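Local coordinates for arginine 3rd transport system periplasmic binding protein (Legionella pneumophila subsp. pneumophila str. Philadelphia 1, PDB 3KZG) that probably binds arginine in the periplasm and delivers it to an uptake transporter, at residues L3-G8 and R39-T44; K60-D65 and N198-V203; S92-T97 and A154-Y159; Y164-E169 and Y180-K185. One frame throughout, in Å; residues are numbered along the deposited sequence.

Interaction 1: L3-G8 and R39-T44; sequences LNLTIG and RRLHAT
The flat carbonyl group of Leu3 is met in its own plane by the backbone NH of Thr44, with Leu3 O and Thr44 N 3.1 Å apart. The methyl of Ala43 presses on that oxygen as well, Ala43 CB lying only 3.1 Å from Leu3 O. The carbonyl oxygen of Thr44 itself takes a nearly straight bond from Leu5 N (3.0 Å, N-H...O 170°). The amide of Asn4 adds a second, weak bond to it, 2.8 Å from Asn4 ND2 to Thr44 O; with CG anti to the backbone N (chi1 -169°), this side chain lies across that of Thr44. Apolar contact comes from Leu5, whose CD1 meets Leu41 CD1 at 4.0 Å, the two side chains crossing at about a right angle. His42, with positive phi, turns the chain out of helix 29-40 through a Schellman motif, bringing Thr44 beside Asn4 as a parallel bridge. Strand 4-13 thus starts pairing with strand 44-50, a beta-alpha-beta crossover through helix 29-40, while Leu41 packs on helix 202-217 and Leu5 on Cys38.

Interaction 2: K60-D65 and N198-V203; sequences KNREVD and NPDQFV
Arg62 NH2 and Asp200 OD2 form a salt bridge of 2.7 Å, the shortest sound polar link here, although its hydrogen bond is weak because the N-H...O angle is only 129°. The two groups reach tip to tip, the carboxylate oxygen at the guanidinium edge but the two planes turned 76° apart. A second bond steadies the guanidinium: Arg62 NH1 donates within its plane to Lys60 O at 2.9 Å. One face is covered by the side-chain amide of Asn198, stacked almost parallel (planes 7° apart), with Asn198 CG 3.3 Å from Arg62 NH1. A water adds another path, accepting a weak bond from Arg62 NE and donating to Asp200 OD1 at 2.8 Å. Beside this cluster, the Gln201 amide lies against the carbonyl oxygen of Asp65, whose own carboxylate is taken by Thr6 N. The contact is therefore largely electrostatic, tying the Schellman turn that ends helix 55-60 to the lead-in of helix 202-217. Lying at the surface, the charge pair is probably partly screened by solvent.

Interaction 3: S92-T97 and A154-Y159; sequences SQYITT and ASLMDY
Tyr94 and Leu156 make the tight part of this antiparallel strand pair, in which strand 91-97 lies between 154-158 and 180-188 in the mixed five-stranded sheet of its lobe. Leu156 CD1 sits squarely over the Tyr94 ring, 3.8 Å from its centroid and 4° off the normal, a CH-pi contact. Leu156 has CG anti to the backbone N (chi1 179°). Its CB lies beside Tyr94 CE1 and its CD2 near the hydroxyl, whose hydrogen bond goes to Glu128. On the sheet face bearing Gln93, Ile95, Ser155 and Met157, the packing is equally close: the terminal methyl of Met157, a selenomethionine, lies 3.5 Å from Ile95 CG2. Between the two faces the hydrogen-bonded pairs Gln93-Met157 and Ile95-Ser155 are closed by four backbone bonds, among them Ile95 N to Ser155 O at 2.9 Å.

The end at Tyr159 is looser and partly open to solvent. Gln93 runs alongside Tyr159, pointing the same way, and brings CB and OE1 to the ring edge, OE1 3.5 Å from Tyr159 CD1. The chain bends at chi2 (72°), which places CD; NE2 donates an almost straight bond to Tyr94 O at 3.0 Å, and reaches Gly184 O as well. Ser92 OG bonds Gln124, and Thr96 OG1 the backbone oxygen of Asp153. Backbone bonding and hydrocarbon packing hold the pair, while these hydroxyls, and one bond of the Gln93 amide, reach outward.

Interaction 4: Y164-E169 and Y180-K185; sequences YWMASE and YKLIGK
Met166, a selenomethionine, and Tyr180 form the apolar centre, their CB atoms 4.2 Å apart. Met166 leaves its helix with CG anti to the backbone N (chi1 -178°). Its selenium lies beside Leu182, at 3.8 Å from Met166 SE to Leu182 CG; the two side chains cross at about a right angle. Of the side chain of the preceding residue, Trp165, CB comes nearest, 4.1 Å from Tyr180 CD2. Its carbonyl oxygen approaches the tyrosine at the ring edge, with Trp165 O 3.5 Å from Tyr180 CD2. Further out the contact turns polar. The Tyr180 hydroxyl donates to Glu169 OE1 across 2.7 Å, meeting that oxygen nearly along its C-O axis, with carboxylate and ring planes 29° apart. The same oxygen takes a salt bridge from Lys179, so a charge and a hydroxyl both pin it. At the backbone, one water bonds all three of Met166 O, Glu169 O and Tyr180 N, the last at 2.9 Å, joining the helix end and the loop after it to the start of the strand. The end of helix 159-166 is thereby laid against strand 180-188, which pairs with strand 91-97, while the Tyr180 and Trp165 side chains also touch helix 140-148.

The four contacts divide between the two lobes of a periplasmic binding protein fold. Interactions 1 and 2 share one lobe, their centres about 14 Å apart, and touch where Thr6 O and Asp65 N, 2.7 Å apart, probably hydrogen bond. Interactions 3 and 4 lie in the other, with centres about 8 Å apart and strands 91-97 and 180-188 adjacent in one sheet; Tyr94 O and Ile183 N are 2.9 Å apart. Between the pairs, centres of interactions 1 and 3 stand about 33 Å apart. In this family solute is bound in the cleft between lobes; Asp158, ending strand 154-158, bonds Asn13 of strand 4-13, connecting the two lobe sheets.

Interaction 1: L3-G8 and R39-T44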
loop_
_atom_site.group_PDB
_atom_site.type_symbol
_atom_site.label_atom_id
_atom_site.label_comp_id
_atom_site.label_asym_id
_atom_site.label_seq_id
_atom_site.Cartn_x
_atom_site.Cartn_y
_atom_site.Cartn_z
ATOM N N LEU A 3 2.248 -35.479 -11.928
ATOM C CA LEU A 3 2.341 -34.240 -11.165
ATOM C C LEU A 3 1.157 -34.106 -10.213
ATOM O O LEU A 3 0.356 -33.177 -10.315
ATOM C CB LEU A 3 2.404 -33.043 -12.120
ATOM C CG LEU A 3 1.658 -33.161 -13.455
ATOM C CD1 LEU A 3 0.172 -33.388 -13.216
ATOM C CD2 LEU A 3 1.878 -31.894 -14.270
ATOM N N ASN A 4 1.059 -35.051 -9.284
ATOM C CA ASN A 4 -0.019 -35.071 -8.305
ATOM C C ASN A 4 0.593 -35.368 -6.943
ATOM O O ASN A 4 1.326 -36.346 -6.779
ATOM C CB ASN A 4 -1.040 -36.151 -8.676
ATOM C CG ASN A 4 -2.319 -36.067 -7.852
ATOM O OD1 ASN A 4 -3.276 -36.795 -8.109
ATOM N ND2 ASN A 4 -2.341 -35.180 -6.861
ATOM N N LEU A 5 0.292 -34.515 -5.969
ATOM C CA LEU A 5 0.827 -34.676 -4.626
ATOM C C LEU A 5 -0.224 -35.136 -3.628
ATOM O O LEU A 5 -1.411 -34.846 -3.772
ATOM C CB LEU A 5 1.437 -33.356 -4.146
ATOM C CG LEU A 5 2.594 -32.773 -4.964
ATOM C CD1 LEU A 5 2.956 -31.391 -4.431
ATOM C CD2 LEU A 5 3.793 -33.707 -4.899
ATOM N N THR A 6 0.235 -35.862 -2.614
ATOM C CA THR A 6 -0.623 -36.364 -1.552
ATOM C C THR A 6 -0.145 -35.707 -0.261
ATOM O O THR A 6 0.957 -35.981 0.213
ATOM C CB THR A 6 -0.510 -37.905 -1.431
ATOM O OG1 THR A 6 -1.019 -38.514 -2.627
ATOM C CG2 THR A 6 -1.294 -38.414 -0.227
ATOM N N ILE A 7 -0.973 -34.830 0.298
ATOM C CA ILE A 7 -0.606 -34.130 1.520
ATOM C C ILE A 7 -1.364 -34.624 2.743
ATOM O O ILE A 7 -2.585 -34.722 2.736
ATOM C CB ILE A 7 -0.852 -32.604 1.400
ATOM C CG1 ILE A 7 -0.120 -32.037 0.182
ATOM C CG2 ILE A 7 -0.369 -31.900 2.663
ATOM C CD1 ILE A 7 -0.804 -32.319 -1.126
ATOM N N GLY A 8 -0.620 -34.930 3.796
ATOM C CA GLY A 8 -1.240 -35.376 5.025
ATOM C C GLY A 8 -1.493 -34.168 5.907
ATOM O O GLY A 8 -0.655 -33.270 5.985
ATOM N N ARG A 39 -1.151 -25.548 -7.065
ATOM C CA ARG A 39 -1.484 -25.063 -8.402
ATOM C C ARG A 39 -0.298 -24.319 -9.003
ATOM O O ARG A 39 -0.083 -24.348 -10.217
ATOM C CB ARG A 39 -2.721 -24.155 -8.384
ATOM C CG ARG A 39 -2.572 -22.853 -7.626
ATOM C CD ARG A 39 -3.851 -22.019 -7.743
ATOM N NE ARG A 39 -3.995 -21.401 -9.059
ATOM C CZ ARG A 39 -3.297 -20.345 -9.470
ATOM N NH1 ARG A 39 -2.406 -19.782 -8.666
ATOM N NH2 ARG A 39 -3.485 -19.856 -10.689
ATOM N N ARG A 40 0.471 -23.657 -8.144
ATOM C CA ARG A 40 1.649 -22.922 -8.584
ATOM C C ARG A 40 2.735 -23.924 -8.954
ATOM O O ARG A 40 3.610 -23.634 -9.761
ATOM C CB ARG A 40 2.123 -21.972 -7.479
ATOM C CG ARG A 40 1.201 -20.774 -7.319
ATOM C CD ARG A 40 1.548 -19.913 -6.116
ATOM N NE ARG A 40 0.585 -18.828 -5.973
ATOM C CZ ARG A 40 0.795 -17.572 -6.355
ATOM N NH1 ARG A 40 1.952 -17.220 -6.906
ATOM N NH2 ARG A 40 -0.164 -16.670 -6.201
ATOM N N LEU A 41 2.658 -25.108 -8.355
ATOM C CA LEU A 41 3.599 -26.182 -8.633
ATOM C C LEU A 41 3.100 -26.935 -9.865
ATOM O O LEU A 41 3.771 -27.836 -10.368
ATOM C CB LEU A 41 3.685 -27.147 -7.446
ATOM C CG LEU A 41 4.439 -26.673 -6.201
ATOM C CD1 LEU A 41 4.298 -27.692 -5.075
ATOM C CD2 LEU A 41 5.904 -26.466 -6.554
ATOM N N HIS A 42 1.918 -26.552 -10.345
ATOM C CA HIS A 42 1.302 -27.185 -11.511
ATOM C C HIS A 42 0.974 -28.644 -11.205
ATOM O O HIS A 42 0.992 -29.498 -12.092
ATOM C CB HIS A 42 2.244 -27.113 -12.720
ATOM C CG HIS A 42 2.598 -25.717 -13.129
ATOM N ND1 HIS A 42 3.645 -25.435 -13.982
ATOM C CD2 HIS A 42 2.047 -24.523 -12.808
ATOM C CE1 HIS A 42 3.725 -24.130 -14.164
ATOM N NE2 HIS A 42 2.766 -23.552 -13.462
ATOM N N ALA A 43 0.677 -28.923 -9.940
ATOM C CA ALA A 43 0.344 -30.271 -9.512
ATOM C C ALA A 43 -1.007 -30.315 -8.804
ATOM O O ALA A 43 -1.344 -29.420 -8.027
ATOM C CB ALA A 43 1.428 -30.803 -8.586
ATOM N N THR A 44 -1.784 -31.359 -9.080
ATOM C CA THR A 44 -3.079 -31.519 -8.439
ATOM C C THR A 44 -2.826 -31.843 -6.972
ATOM O O THR A 44 -1.801 -32.434 -6.626
ATOM C CB THR A 44 -3.900 -32.644 -9.100
ATOM O OG1 THR A 44 -3.120 -33.844 -9.156
ATOM C CG2 THR A 44 -4.308 -32.240 -10.511
#

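Interaction 2: K60-D65 and N198-V203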
loop_
_atom_site.group_PDB
_atom_site.type_symbol
_atom_site.label_atom_id
_atom_site.label_comp_id
_atom_site.label_asym_id
_atom_site.label_seq_id
_atom_site.Cartn_x
_atom_site.Cartn_y
_atom_site.Cartn_z
ATOM N N LYS A 60 7.137 -40.469 7.185
ATOM C CA LYS A 60 8.330 -41.298 7.117
ATOM C C LYS A 60 8.125 -42.540 6.251
ATOM O O LYS A 60 9.068 -43.016 5.622
ATOM C CB LYS A 60 8.768 -41.715 8.520
ATOM C CG LYS A 60 9.974 -42.632 8.532
ATOM C CD LYS A 60 10.525 -42.832 9.935
ATOM C CE LYS A 60 11.234 -41.581 10.442
ATOM N NZ LYS A 60 10.325 -40.406 10.592
ATOM N N ASN A 61 6.898 -43.057 6.213
ATOM C CA ASN A 61 6.589 -44.247 5.421
ATOM C C ASN A 61 6.178 -43.894 3.992
ATOM O O ASN A 61 5.775 -44.764 3.218
ATOM C CB ASN A 61 5.469 -45.066 6.083
ATOM C CG ASN A 61 5.830 -45.538 7.486
ATOM O OD1 ASN A 61 6.964 -45.939 7.748
ATOM N ND2 ASN A 61 4.857 -45.507 8.390
ATOM N N ARG A 62 6.281 -42.613 3.648
ATOM C CA ARG A 62 5.929 -42.147 2.315
ATOM C C ARG A 62 4.467 -42.373 1.950
ATOM O O ARG A 62 4.130 -42.504 0.769
ATOM C CB ARG A 62 6.832 -42.803 1.264
ATOM C CG ARG A 62 8.180 -42.104 1.053
ATOM C CD ARG A 62 9.049 -42.087 2.312
ATOM N NE ARG A 62 10.355 -41.489 2.033
ATOM C CZ ARG A 62 11.286 -41.242 2.949
ATOM N NH1 ARG A 62 11.072 -41.539 4.221
ATOM N NH2 ARG A 62 12.436 -40.689 2.591
ATOM N N GLU A 63 3.601 -42.425 2.960
ATOM C CA GLU A 63 2.170 -42.596 2.720
ATOM C C GLU A 63 1.684 -41.294 2.084
ATOM O O GLU A 63 0.678 -41.259 1.372
ATOM C CB GLU A 63 1.422 -42.829 4.039
ATOM C CG GLU A 63 1.783 -44.118 4.765
ATOM C CD GLU A 63 0.979 -44.311 6.042
ATOM O OE1 GLU A 63 -0.269 -44.290 5.972
ATOM O OE2 GLU A 63 1.589 -44.486 7.116
ATOM N N VAL A 64 2.419 -40.222 2.363
ATOM C CA VAL A 64 2.116 -38.899 1.835
ATOM C C VAL A 64 3.417 -38.218 1.421
ATOM O O VAL A 64 4.486 -38.528 1.945
ATOM C CB VAL A 64 1.420 -38.024 2.884
ATOM C CG1 VAL A 64 0.103 -38.665 3.292
ATOM C CG2 VAL A 64 2.324 -37.843 4.088
ATOM N N ASP A 65 3.323 -37.284 0.483
ATOM C CA ASP A 65 4.508 -36.577 0.005
ATOM C C ASP A 65 4.930 -35.447 0.930
ATOM O O ASP A 65 6.121 -35.195 1.121
ATOM C CB ASP A 65 4.239 -36.017 -1.388
ATOM C CG ASP A 65 3.921 -37.096 -2.384
ATOM O OD1 ASP A 65 4.751 -38.018 -2.516
ATOM O OD2 ASP A 65 2.853 -37.029 -3.029
ATOM N N ASN A 198 10.373 -35.368 4.199
ATOM C CA ASN A 198 11.506 -36.225 4.520
ATOM C C ASN A 198 12.764 -35.538 3.979
ATOM O O ASN A 198 12.704 -34.822 2.982
ATOM C CB ASN A 198 11.317 -37.612 3.889
ATOM C CG ASN A 198 10.194 -38.405 4.548
ATOM O OD1 ASN A 198 9.230 -38.808 3.894
ATOM N ND2 ASN A 198 10.315 -38.624 5.852
ATOM N N PRO A 199 13.916 -35.740 4.634
ATOM C CA PRO A 199 15.180 -35.126 4.212
ATOM C C PRO A 199 15.540 -35.216 2.729
ATOM O O PRO A 199 16.145 -34.289 2.178
ATOM C CB PRO A 199 16.209 -35.822 5.100
ATOM C CG PRO A 199 15.445 -36.044 6.364
ATOM C CD PRO A 199 14.118 -36.564 5.839
ATOM N N ASP A 200 15.177 -36.316 2.078
ATOM C CA ASP A 200 15.512 -36.476 0.669
ATOM C C ASP A 200 14.586 -35.746 -0.294
ATOM O O ASP A 200 14.703 -35.903 -1.508
ATOM C CB ASP A 200 15.561 -37.962 0.290
ATOM C CG ASP A 200 14.255 -38.682 0.562
ATOM O OD1 ASP A 200 13.191 -38.030 0.568
ATOM O OD2 ASP A 200 14.295 -39.915 0.751
ATOM N N GLN A 201 13.676 -34.938 0.236
ATOM C CA GLN A 201 12.746 -34.213 -0.618
ATOM C C GLN A 201 13.120 -32.733 -0.715
ATOM O O GLN A 201 12.266 -31.884 -0.966
ATOM C CB GLN A 201 11.319 -34.356 -0.083
ATOM C CG GLN A 201 10.857 -35.807 0.100
ATOM C CD GLN A 201 9.385 -35.905 0.451
ATOM O OE1 GLN A 201 8.516 -35.673 -0.396
ATOM N NE2 GLN A 201 9.096 -36.229 1.706
ATOM N N PHE A 202 14.403 -32.438 -0.530
ATOM C CA PHE A 202 14.886 -31.066 -0.587
ATOM C C PHE A 202 14.595 -30.355 -1.908
ATOM O O PHE A 202 14.434 -29.134 -1.932
ATOM C CB PHE A 202 16.388 -31.019 -0.265
ATOM C CG PHE A 202 17.243 -31.848 -1.184
ATOM C CD1 PHE A 202 17.606 -31.370 -2.442
ATOM C CD2 PHE A 202 17.697 -33.102 -0.788
ATOM C CE1 PHE A 202 18.413 -32.129 -3.288
ATOM C CE2 PHE A 202 18.504 -33.869 -1.627
ATOM C CZ PHE A 202 18.863 -33.382 -2.879
ATOM N N VAL A 203 14.507 -31.098 -3.008
ATOM C CA VAL A 203 14.220 -30.450 -4.279
ATOM C C VAL A 203 12.796 -29.898 -4.258
ATOM O O VAL A 203 12.557 -28.761 -4.674
ATOM C CB VAL A 203 14.372 -31.416 -5.473
ATOM C CG1 VAL A 203 13.863 -30.749 -6.745
ATOM C CG2 VAL A 203 15.839 -31.811 -5.642
HETATM O O HOH W 1 10.570 -39.138 0.472
#

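Interaction 3: S92-T97 and A154-Y159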
loop_
_atom_site.group_PDB
_atom_site.type_symbol
_atom_site.label_atom_id
_atom_site.label_comp_id
_atom_site.label_asym_id
_atom_site.label_seq_id
_atom_site.Cartn_x
_atom_site.Cartn_y
_atom_site.Cartn_z
ATOM N N SER A 92 1.898 -20.268 21.188
ATOM C CA SER A 92 1.009 -21.122 21.965
ATOM C C SER A 92 0.133 -20.201 22.814
ATOM O O SER A 92 0.408 -19.000 22.924
ATOM C CB SER A 92 1.809 -22.074 22.861
ATOM O OG SER A 92 2.520 -21.385 23.866
ATOM N N GLN A 93 -0.916 -20.755 23.413
ATOM C CA GLN A 93 -1.830 -19.959 24.228
ATOM C C GLN A 93 -2.562 -20.806 25.260
ATOM O O GLN A 93 -3.072 -21.880 24.941
ATOM C CB GLN A 93 -2.852 -19.267 23.317
ATOM C CG GLN A 93 -3.990 -18.538 24.045
ATOM C CD GLN A 93 -3.533 -17.267 24.745
ATOM O OE1 GLN A 93 -3.028 -16.347 24.109
ATOM N NE2 GLN A 93 -3.713 -17.215 26.061
ATOM N N TYR A 94 -2.607 -20.331 26.501
ATOM C CA TYR A 94 -3.317 -21.053 27.550
ATOM C C TYR A 94 -4.789 -20.657 27.481
ATOM O O TYR A 94 -5.121 -19.473 27.354
ATOM C CB TYR A 94 -2.748 -20.721 28.936
ATOM C CG TYR A 94 -1.488 -21.486 29.292
ATOM C CD1 TYR A 94 -1.545 -22.828 29.683
ATOM C CD2 TYR A 94 -0.235 -20.871 29.232
ATOM C CE1 TYR A 94 -0.387 -23.537 30.005
ATOM C CE2 TYR A 94 0.928 -21.569 29.553
ATOM C CZ TYR A 94 0.847 -22.902 29.939
ATOM O OH TYR A 94 2.000 -23.595 30.259
ATOM N N ILE A 95 -5.661 -21.657 27.542
ATOM C CA ILE A 95 -7.101 -21.439 27.493
ATOM C C ILE A 95 -7.766 -22.310 28.555
ATOM O O ILE A 95 -7.284 -23.397 28.863
ATOM C CB ILE A 95 -7.661 -21.788 26.093
ATOM C CG1 ILE A 95 -9.163 -21.499 26.041
ATOM C CG2 ILE A 95 -7.377 -23.256 25.759
ATOM C CD1 ILE A 95 -9.752 -21.624 24.659
ATOM N N THR A 96 -8.855 -21.818 29.134
ATOM C CA THR A 96 -9.585 -22.561 30.162
ATOM C C THR A 96 -11.059 -22.166 30.083
ATOM O O THR A 96 -11.426 -21.315 29.280
ATOM C CB THR A 96 -9.033 -22.251 31.575
ATOM O OG1 THR A 96 -9.597 -23.167 32.522
ATOM C CG2 THR A 96 -9.374 -20.825 31.991
ATOM N N THR A 97 -11.905 -22.789 30.895
ATOM C CA THR A 97 -13.328 -22.460 30.875
ATOM C C THR A 97 -13.588 -21.184 31.662
ATOM O O THR A 97 -12.920 -20.921 32.655
ATOM C CB THR A 97 -14.180 -23.605 31.459
ATOM O OG1 THR A 97 -13.717 -23.925 32.777
ATOM C CG2 THR A 97 -14.087 -24.839 30.572
ATOM N N ALA A 154 -6.677 -26.562 32.550
ATOM C CA ALA A 154 -6.510 -25.698 31.395
ATOM C C ALA A 154 -5.816 -26.473 30.287
ATOM O O ALA A 154 -5.389 -27.612 30.480
ATOM C CB ALA A 154 -5.677 -24.477 31.770
ATOM N N SER A 155 -5.697 -25.832 29.135
ATOM C CA SER A 155 -5.074 -26.432 27.971
ATOM C C SER A 155 -4.136 -25.442 27.278
ATOM O O SER A 155 -4.421 -24.245 27.216
ATOM C CB SER A 155 -6.166 -26.890 26.998
ATOM O OG SER A 155 -5.619 -27.292 25.758
ATOM N N LEU A 156 -3.011 -25.947 26.779
ATOM C CA LEU A 156 -2.047 -25.129 26.050
ATOM C C LEU A 156 -2.119 -25.653 24.622
ATOM O O LEU A 156 -1.812 -26.819 24.368
ATOM C CB LEU A 156 -0.628 -25.308 26.621
ATOM C CG LEU A 156 0.484 -24.510 25.918
ATOM C CD1 LEU A 156 0.133 -23.027 25.906
ATOM C CD2 LEU A 156 1.810 -24.733 26.629
HETATM N N MSE A 157 -2.560 -24.795 23.704
HETATM C CA MSE A 157 -2.709 -25.144 22.295
HETATM C C MSE A 157 -2.258 -23.990 21.402
HETATM O O MSE A 157 -1.772 -22.977 21.896
HETATM C CB MSE A 157 -4.178 -25.490 21.997
HETATM C CG MSE A 157 -5.177 -24.354 22.242
HETATM SE SE MSE A 157 -7.053 -24.860 22.000
HETATM C CE MSE A 157 -7.258 -26.032 23.554
ATOM N N ASP A 158 -2.410 -24.156 20.092
ATOM C CA ASP A 158 -2.035 -23.111 19.145
ATOM C C ASP A 158 -2.838 -21.841 19.456
ATOM O O ASP A 158 -4.027 -21.911 19.790
ATOM C CB ASP A 158 -2.330 -23.550 17.703
ATOM C CG ASP A 158 -1.643 -24.861 17.324
ATOM O OD1 ASP A 158 -0.405 -24.957 17.448
ATOM O OD2 ASP A 158 -2.348 -25.795 16.887
ATOM N N TYR A 159 -2.187 -20.689 19.342
ATOM C CA TYR A 159 -2.829 -19.406 19.600
ATOM C C TYR A 159 -4.081 -19.171 18.744
ATOM O O TYR A 159 -5.135 -18.814 19.278
ATOM C CB TYR A 159 -1.830 -18.266 19.378
ATOM C CG TYR A 159 -2.457 -16.890 19.444
ATOM C CD1 TYR A 159 -2.988 -16.403 20.639
ATOM C CD2 TYR A 159 -2.554 -16.092 18.304
ATOM C CE1 TYR A 159 -3.609 -15.158 20.702
ATOM C CE2 TYR A 159 -3.173 -14.841 18.352
ATOM C CZ TYR A 159 -3.699 -14.383 19.554
ATOM O OH TYR A 159 -4.326 -13.162 19.613
#

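Interaction 4: Y164-E169 and Y180-K185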
loop_
_atom_site.group_PDB
_atom_site.type_symbol
_atom_site.label_atom_id
_atom_site.label_comp_id
_atom_site.label_asym_id
_atom_site.label_seq_id
_atom_site.Cartn_x
_atom_site.Cartn_y
_atom_site.Cartn_z
ATOM N N TYR A 164 -9.978 -19.216 18.057
ATOM C CA TYR A 164 -11.096 -19.783 17.315
ATOM C C TYR A 164 -12.158 -20.298 18.290
ATOM O O TYR A 164 -13.327 -19.923 18.213
ATOM C CB TYR A 164 -10.611 -20.945 16.442
ATOM C CG TYR A 164 -11.734 -21.740 15.829
ATOM C CD1 TYR A 164 -12.327 -21.337 14.635
ATOM C CD2 TYR A 164 -12.243 -22.870 16.471
ATOM C CE1 TYR A 164 -13.401 -22.036 14.094
ATOM C CE2 TYR A 164 -13.320 -23.576 15.938
ATOM C CZ TYR A 164 -13.892 -23.148 14.749
ATOM O OH TYR A 164 -14.969 -23.812 14.219
ATOM N N TRP A 165 -11.736 -21.157 19.210
ATOM C CA TRP A 165 -12.646 -21.740 20.177
ATOM C C TRP A 165 -13.346 -20.737 21.075
ATOM O O TRP A 165 -14.533 -20.883 21.360
ATOM C CB TRP A 165 -11.918 -22.788 21.022
ATOM C CG TRP A 165 -11.634 -24.023 20.240
ATOM C CD1 TRP A 165 -10.420 -24.447 19.781
ATOM C CD2 TRP A 165 -12.599 -24.952 19.737
ATOM N NE1 TRP A 165 -10.570 -25.581 19.019
ATOM C CE2 TRP A 165 -11.900 -25.911 18.976
ATOM C CE3 TRP A 165 -13.993 -25.065 19.858
ATOM C CZ2 TRP A 165 -12.545 -26.971 18.333
ATOM C CZ3 TRP A 165 -14.638 -26.124 19.216
ATOM C CH2 TRP A 165 -13.910 -27.061 18.465
HETATM N N MSE A 166 -12.634 -19.714 21.523
HETATM C CA MSE A 166 -13.291 -18.754 22.383
HETATM C C MSE A 166 -14.341 -17.942 21.640
HETATM O O MSE A 166 -15.275 -17.426 22.247
HETATM C CB MSE A 166 -12.288 -17.817 23.023
HETATM C CG MSE A 166 -12.967 -16.860 23.962
HETATM SE SE MSE A 166 -11.687 -15.817 24.868
HETATM C CE MSE A 166 -11.417 -14.439 23.527
ATOM N N ALA A 167 -14.201 -17.842 20.325
ATOM C CA ALA A 167 -15.155 -17.087 19.532
ATOM C C ALA A 167 -16.061 -17.997 18.708
ATOM O O ALA A 167 -16.782 -17.528 17.830
ATOM C CB ALA A 167 -14.417 -16.120 18.615
ATOM N N SER A 168 -16.037 -19.294 18.995
ATOM C CA SER A 168 -16.860 -20.232 18.241
ATOM C C SER A 168 -17.769 -21.116 19.090
ATOM O O SER A 168 -18.719 -21.707 18.578
ATOM C CB SER A 168 -15.966 -21.112 17.360
ATOM O OG SER A 168 -15.264 -20.327 16.411
ATOM N N GLU A 169 -17.490 -21.204 20.383
ATOM C CA GLU A 169 -18.303 -22.040 21.255
ATOM C C GLU A 169 -18.673 -21.309 22.535
ATOM O O GLU A 169 -17.805 -20.995 23.348
ATOM C CB GLU A 169 -17.543 -23.327 21.590
ATOM C CG GLU A 169 -18.410 -24.430 22.158
ATOM C CD GLU A 169 -17.676 -25.759 22.255
ATOM O OE1 GLU A 169 -16.818 -25.921 23.151
ATOM O OE2 GLU A 169 -17.954 -26.641 21.420
ATOM N N TYR A 180 -15.196 -20.188 26.974
ATOM C CA TYR A 180 -13.756 -20.151 27.219
ATOM C C TYR A 180 -13.216 -18.750 27.490
ATOM O O TYR A 180 -13.875 -17.745 27.218
ATOM C CB TYR A 180 -13.008 -20.723 26.007
ATOM C CG TYR A 180 -13.410 -22.126 25.626
ATOM C CD1 TYR A 180 -13.073 -23.216 26.433
ATOM C CD2 TYR A 180 -14.136 -22.368 24.460
ATOM C CE1 TYR A 180 -13.451 -24.515 26.085
ATOM C CE2 TYR A 180 -14.520 -23.655 24.104
ATOM C CZ TYR A 180 -14.174 -24.725 24.919
ATOM O OH TYR A 180 -14.544 -26.004 24.555
ATOM N N LYS A 181 -12.003 -18.708 28.033
ATOM C CA LYS A 181 -11.296 -17.462 28.305
ATOM C C LYS A 181 -9.799 -17.764 28.198
ATOM O O LYS A 181 -9.342 -18.846 28.585
ATOM C CB LYS A 181 -11.629 -16.901 29.699
ATOM C CG LYS A 181 -11.179 -17.750 30.875
ATOM C CD LYS A 181 -11.370 -16.993 32.185
ATOM C CE LYS A 181 -11.066 -17.862 33.390
ATOM N NZ LYS A 181 -11.295 -17.133 34.671
ATOM N N LEU A 182 -9.045 -16.814 27.656
ATOM C CA LEU A 182 -7.608 -16.977 27.488
ATOM C C LEU A 182 -6.871 -16.553 28.750
ATOM O O LEU A 182 -7.258 -15.594 29.419
ATOM C CB LEU A 182 -7.116 -16.142 26.303
ATOM C CG LEU A 182 -7.890 -16.235 24.987
ATOM C CD1 LEU A 182 -7.159 -15.428 23.921
ATOM C CD2 LEU A 182 -8.032 -17.689 24.554
ATOM N N ILE A 183 -5.798 -17.269 29.065
ATOM C CA ILE A 183 -5.001 -16.978 30.248
ATOM C C ILE A 183 -3.611 -16.504 29.825
ATOM O O ILE A 183 -2.854 -17.257 29.208
ATOM C CB ILE A 183 -4.865 -18.236 31.132
ATOM C CG1 ILE A 183 -6.257 -18.809 31.434
ATOM C CG2 ILE A 183 -4.138 -17.892 32.427
ATOM C CD1 ILE A 183 -7.187 -17.840 32.152
ATOM N N GLY A 184 -3.289 -15.254 30.153
ATOM C CA GLY A 184 -1.995 -14.696 29.792
ATOM C C GLY A 184 -1.931 -14.362 28.315
ATOM O O GLY A 184 -2.880 -14.627 27.583
ATOM N N LYS A 185 -0.823 -13.774 27.871
ATOM C CA LYS A 185 -0.657 -13.422 26.461
ATOM C C LYS A 185 -0.178 -14.661 25.696
ATOM O O LYS A 185 0.161 -15.675 26.304
ATOM C CB LYS A 185 0.382 -12.308 26.318
ATOM C CG LYS A 185 0.185 -11.150 27.282
ATOM C CD LYS A 185 1.386 -10.207 27.285
ATOM C CE LYS A 185 1.268 -9.179 28.409
ATOM N NZ LYS A 185 2.462 -8.288 28.480
HETATM O O HOH W 2 -16.030 -19.305 24.346
#